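Local coordinates for protein Cd1 (Flavonifractor plautii, PDB 7D39) that binds flavin mononucleotide and probably acts as an ene-reductase that starts the breakdown of flavones and flavonols in a gut bacterium, at residues C19-A22 with L23-A26. Numbering follows the deposited sequence.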
loop_
_atom_site.group_PDB
_atom_site.type_symbol
_atom_site.label_atom_id
_atom_site.label_comp_id
_atom_site.label_asym_id
_atom_site.label_seq_id
_atom_site.Cartn_x
_atom_site.Cartn_y
_atom_site.Cartn_z
ATOM N N CYS A 19 14.533 -10.514 0.747
ATOM C CA CYS A 19 13.865 -10.186 1.994
ATOM C C CYS A 19 14.735 -10.584 3.183
ATOM O O CYS A 19 14.942 -9.796 4.116
ATOM C CB CYS A 19 12.502 -10.870 2.046
ATOM S SG CYS A 19 11.512 -10.360 3.459
ATOM N N ILE A 20 15.279 -11.795 3.153
ATOM C CA ILE A 20 16.079 -12.244 4.284
ATOM C C ILE A 20 17.367 -11.437 4.378
ATOM O O ILE A 20 17.799 -11.053 5.469
ATOM C CB ILE A 20 16.325 -13.757 4.175
ATOM C CG1 ILE A 20 15.001 -14.492 4.441
ATOM C CG2 ILE A 20 17.405 -14.196 5.150
ATOM C CD1 ILE A 20 14.959 -15.902 3.898
ATOM N N GLU A 21 17.977 -11.131 3.235
ATOM C CA GLU A 21 19.144 -10.259 3.225
ATOM C C GLU A 21 18.824 -8.902 3.848
ATOM O O GLU A 21 19.661 -8.307 4.538
ATOM C CB GLU A 21 19.635 -10.086 1.791
ATOM C CG GLU A 21 20.857 -9.224 1.639
ATOM C CD GLU A 21 22.121 -9.957 2.027
ATOM O OE1 GLU A 21 22.972 -9.340 2.696
ATOM O OE2 GLU A 21 22.255 -11.148 1.668
ATOM N N ALA A 22 17.623 -8.380 3.593
ATOM C CA ALA A 22 17.224 -7.160 4.283
ATOM C C ALA A 22 17.096 -7.416 5.777
ATOM O O ALA A 22 17.518 -6.591 6.594
ATOM C CB ALA A 22 15.921 -6.613 3.698
ATOM N N LEU A 23 16.551 -8.571 6.161
ATOM C CA LEU A 23 16.451 -8.873 7.585
ATOM C C LEU A 23 17.833 -8.935 8.232
ATOM O O LEU A 23 18.014 -8.496 9.377
ATOM C CB LEU A 23 15.685 -10.179 7.790
ATOM C CG LEU A 23 14.178 -10.115 7.484
ATOM C CD1 LEU A 23 13.503 -11.403 7.864
ATOM C CD2 LEU A 23 13.507 -8.950 8.208
HETATM N N MSE A 24 18.823 -9.450 7.512
HETATM C CA MSE A 24 20.177 -9.509 8.052
HETATM C C MSE A 24 20.752 -8.121 8.335
HETATM O O MSE A 24 21.298 -7.868 9.405
HETATM C CB MSE A 24 21.092 -10.272 7.102
HETATM C CG MSE A 24 20.948 -11.768 7.230
HETATM SE SE MSE A 24 21.764 -12.738 5.737
HETATM C CE MSE A 24 21.688 -14.519 6.501
ATOM N N GLY A 25 20.629 -7.221 7.363
ATOM C CA GLY A 25 21.032 -5.848 7.601
ATOM C C GLY A 25 20.296 -5.227 8.771
ATOM O O GLY A 25 20.884 -4.490 9.563
ATOM N N ALA A 26 19.003 -5.517 8.894
ATOM C CA ALA A 26 18.251 -5.026 10.042
ATOM C C ALA A 26 18.802 -5.591 11.345
ATOM O O ALA A 26 18.907 -4.869 12.343
ATOM C CB ALA A 26 16.769 -5.374 9.894
#
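Leu23 and Met24 both swing CG back beside their own backbone N (chi1 -71° and -80°), so each side chain runs toward the preceding helical turn. For Leu23 this sets CG 3.5 Å from Cys19 O, while its CB lies 3.3 Å from Ile20 O; the first two carbons of the side chain thus rest against carbonyl oxygens of the turn before. Met24, a selenomethionine, brings CB to 3.5 Å from Glu21 O and then continues as an extended chain, which carries SE to 4.4 Å from OE2 of Glu21, a loose approach, with Met24 on the exposed side of the helix. Four consecutive i to i+4 hydrogen bonds link the two turns. Leu23 N donates to Cys19 O, and the amide of Met24 reaches Ile20 O at 2.8 Å. Gly25 N to Glu21 O is the longest of the four, 3.2 Å; Ala26 N to Ala22 O, at 2.9 Å, completes the set. These bonds are the regular pattern of an alpha-helix, here helix 14-28 of the beta-alpha-beta unit between parallel strands 2-7 and 32-37 in the flavodoxin-like domain. Cys19 and Leu23 pack on Phe35 of strand 32-37, Leu23 also touches Val33, and Ala22 meets Val84 of strand 82-88. Along another side runs helix 184-202, where Ala26 packs on Ala198 and Glu21 OE1 is hydrogen-bonded to His191 ND1, tying the two helices together beside the sheet.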